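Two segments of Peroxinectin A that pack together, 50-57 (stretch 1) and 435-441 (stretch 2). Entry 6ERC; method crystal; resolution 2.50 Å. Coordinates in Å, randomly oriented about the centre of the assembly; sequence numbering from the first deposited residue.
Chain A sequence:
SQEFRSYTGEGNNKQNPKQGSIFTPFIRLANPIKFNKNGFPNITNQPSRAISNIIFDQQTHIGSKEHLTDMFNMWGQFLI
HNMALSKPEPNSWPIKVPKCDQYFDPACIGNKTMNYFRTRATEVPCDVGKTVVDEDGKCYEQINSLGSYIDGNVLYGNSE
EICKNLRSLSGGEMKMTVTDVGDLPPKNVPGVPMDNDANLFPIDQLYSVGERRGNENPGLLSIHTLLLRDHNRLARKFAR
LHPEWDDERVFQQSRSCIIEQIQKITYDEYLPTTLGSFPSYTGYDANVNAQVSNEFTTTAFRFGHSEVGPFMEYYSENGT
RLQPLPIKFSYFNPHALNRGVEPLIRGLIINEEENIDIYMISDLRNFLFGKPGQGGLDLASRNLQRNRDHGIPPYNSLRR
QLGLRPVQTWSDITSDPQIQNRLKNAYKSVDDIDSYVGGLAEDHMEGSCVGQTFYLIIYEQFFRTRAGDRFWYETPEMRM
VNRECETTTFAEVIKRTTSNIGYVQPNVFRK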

# COMPACT_ATOMS: atom_id res chain seq x y z
N ALA A 50 -4.99 21.87 8.36
CA ALA A 50 -5.98 22.79 7.82
C ALA A 50 -6.51 22.29 6.48
O ALA A 50 -7.73 22.22 6.28
CB ALA A 50 -5.37 24.19 7.67
N ILE A 51 -5.61 21.93 5.56
CA ILE A 51 -6.04 21.37 4.29
C ILE A 51 -6.90 20.13 4.52
O ILE A 51 -7.84 19.87 3.77
CB ILE A 51 -4.82 21.04 3.41
CG1 ILE A 51 -3.99 22.30 3.12
CG2 ILE A 51 -5.26 20.38 2.11
CD1 ILE A 51 -4.70 23.35 2.27
N SER A 52 -6.58 19.35 5.56
CA SER A 52 -7.39 18.17 5.87
C SER A 52 -8.81 18.57 6.22
O SER A 52 -9.78 17.99 5.70
CB SER A 52 -6.74 17.39 7.01
OG SER A 52 -7.52 16.26 7.36
N ASN A 53 -8.97 19.55 7.11
CA ASN A 53 -10.31 19.97 7.52
C ASN A 53 -11.07 20.61 6.37
O ASN A 53 -12.28 20.41 6.24
CB ASN A 53 -10.21 20.93 8.70
CG ASN A 53 -9.77 20.25 9.98
OD1 ASN A 53 -10.19 19.13 10.28
ND2 ASN A 53 -8.90 20.91 10.73
N ILE A 54 -10.39 21.38 5.53
CA ILE A 54 -11.08 22.12 4.48
C ILE A 54 -11.52 21.18 3.36
O ILE A 54 -12.67 21.23 2.91
CB ILE A 54 -10.18 23.25 3.93
CG1 ILE A 54 -9.99 24.34 5.00
CG2 ILE A 54 -10.79 23.87 2.67
CD1 ILE A 54 -8.85 25.29 4.71
N ILE A 55 -10.62 20.32 2.90
CA ILE A 55 -10.86 19.51 1.71
C ILE A 55 -11.33 18.10 2.06
O ILE A 55 -12.34 17.63 1.53
CB ILE A 55 -9.58 19.47 0.84
CG1 ILE A 55 -9.42 20.81 0.11
CG2 ILE A 55 -9.63 18.31 -0.15
CD1 ILE A 55 -8.12 20.96 -0.63
N PHE A 56 -10.61 17.41 2.94
CA PHE A 56 -10.82 15.98 3.12
C PHE A 56 -11.99 15.64 4.03
O PHE A 56 -12.38 14.46 4.08
CB PHE A 56 -9.54 15.33 3.66
CG PHE A 56 -8.45 15.24 2.64
CD1 PHE A 56 -8.32 14.12 1.84
CD2 PHE A 56 -7.55 16.28 2.47
CE1 PHE A 56 -7.32 14.03 0.90
CE2 PHE A 56 -6.55 16.20 1.52
CZ PHE A 56 -6.43 15.07 0.74
N ASP A 57 -12.58 16.61 4.73
CA ASP A 57 -13.65 16.29 5.66
C ASP A 57 -14.79 15.58 4.95
O ASP A 57 -15.22 15.99 3.87
CB ASP A 57 -14.17 17.56 6.33
CG ASP A 57 -15.19 17.27 7.42
OD1 ASP A 57 -14.84 16.52 8.35
OD2 ASP A 57 -16.33 17.79 7.34
N SER A 435 -0.23 18.42 -5.26
CA SER A 435 -0.46 17.37 -6.25
C SER A 435 -1.40 16.30 -5.72
O SER A 435 -2.25 15.78 -6.47
CB SER A 435 0.87 16.74 -6.67
OG SER A 435 1.59 17.60 -7.54
N TYR A 436 -1.29 15.96 -4.44
CA TYR A 436 -2.12 14.90 -3.87
C TYR A 436 -3.60 15.27 -3.93
O TYR A 436 -4.43 14.46 -4.36
CB TYR A 436 -1.69 14.62 -2.43
CG TYR A 436 -2.49 13.54 -1.75
CD1 TYR A 436 -2.59 12.27 -2.30
CD2 TYR A 436 -3.15 13.78 -0.55
CE1 TYR A 436 -3.32 11.27 -1.68
CE2 TYR A 436 -3.88 12.80 0.08
CZ TYR A 436 -3.96 11.54 -0.49
OH TYR A 436 -4.69 10.56 0.14
N VAL A 437 -3.95 16.49 -3.52
CA VAL A 437 -5.36 16.87 -3.52
C VAL A 437 -5.84 17.12 -4.94
O VAL A 437 -7.01 16.85 -5.27
CB VAL A 437 -5.61 18.10 -2.61
CG1 VAL A 437 -4.85 17.99 -1.29
CG2 VAL A 437 -5.28 19.40 -3.33
N GLY A 438 -4.97 17.62 -5.81
CA GLY A 438 -5.37 17.89 -7.18
C GLY A 438 -5.71 16.62 -7.93
O GLY A 438 -6.77 16.52 -8.55
N GLY A 439 -4.82 15.63 -7.88
CA GLY A 439 -5.08 14.37 -8.56
C GLY A 439 -6.34 13.70 -8.07
O GLY A 439 -7.09 13.10 -8.85
N LEU A 440 -6.60 13.78 -6.76
CA LEU A 440 -7.83 13.22 -6.21
C LEU A 440 -9.06 13.94 -6.74
O LEU A 440 -10.10 13.32 -6.97
CB LEU A 440 -7.79 13.28 -4.69
CG LEU A 440 -6.90 12.23 -4.04
CD1 LEU A 440 -6.71 12.50 -2.56
CD2 LEU A 440 -7.48 10.84 -4.25
N ALA A 441 -8.95 15.26 -6.95
CA ALA A 441 -10.11 16.05 -7.36
C ALA A 441 -10.48 15.83 -8.82
O ALA A 441 -11.59 16.20 -9.23
CB ALA A 441 -9.84 17.53 -7.11

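Both stretches are largely helical, with Asp57 in loop, and their axes run nearly parallel, with only 10° between their N-to-C directions. The axes stay far apart, 12.0 Å at closest approach, so the backbones do not touch; even the nearest pair of CA atoms, Ile55 CA and Val437 CA, lies 8.0 Å apart. Side chains must bridge this gap. Within stretch 1, regular helical bonds such as Ile55 N to Ile51 O (2.9 Å) give way near the C-terminal end to a wider pi-type turn over residues 52 to 56, where the bond from Phe56 N to Ser52 O, at 2.9 Å, is weak. In stretch 2 the helix is sustained by bonds such as Gly439 N to Ser435 O (2.9 Å) and Ala441 N to Val437 O (3.0 Å).

No hydrogen bond crosses between the stretches. They meet through apolar packing that buries a modest 194 Å² in all, and the residues that make it are themselves buried in the protein. Phe56 is the chief contributor from stretch 1. Its CA-to-CB bond points toward the other helix, and with chi1 at m its long side chain carries a flat ring across the wide gap to three residues. Phe56 CE2 lies 3.7 Å from Val437 CG1, Phe56 CE1 lies 3.8 Å from Leu440 CD1, and Phe56 CZ comes within 3.5 Å of Tyr436 CE2. The leucine methyl sits at the ring edge, near its plane.

The two aromatic rings are nearly parallel, their planes at 17°, but they are slid apart, with centroids 5.7 Å from each other, so they barely overlap. The CA-to-CB bond of Tyr436 points sideways, yet the end of its side chain comes nearer to stretch 1, bringing ring carbon to ring carbon. Its polar OH is hydrogen-bonded elsewhere in the structure, which lets a tyrosine sit in this buried place without an unsatisfied hydroxyl.

Val437 is the main counterpart in stretch 2. Pointing toward stretch 1, it offers two methyls from a short, branched side chain: Val437 CG1 packs on Phe56 and lies 4.2 Å from Ile51 CG2, and Ile55 CD1 lies against both methyls, nearest to Val437 CG2 at 4.2 Å. Ile51 and Ile55, four residues apart, project from the same side of their helix, and their branched chains supply apolar surface beside the phenylalanine. Gly438 and Gly439, lacking side chains, take no part; the helix turns past them to present Leu440, whose side chain, with chi1 m and chi2 t, carries the CD1 methyl out to the phenylalanine ring.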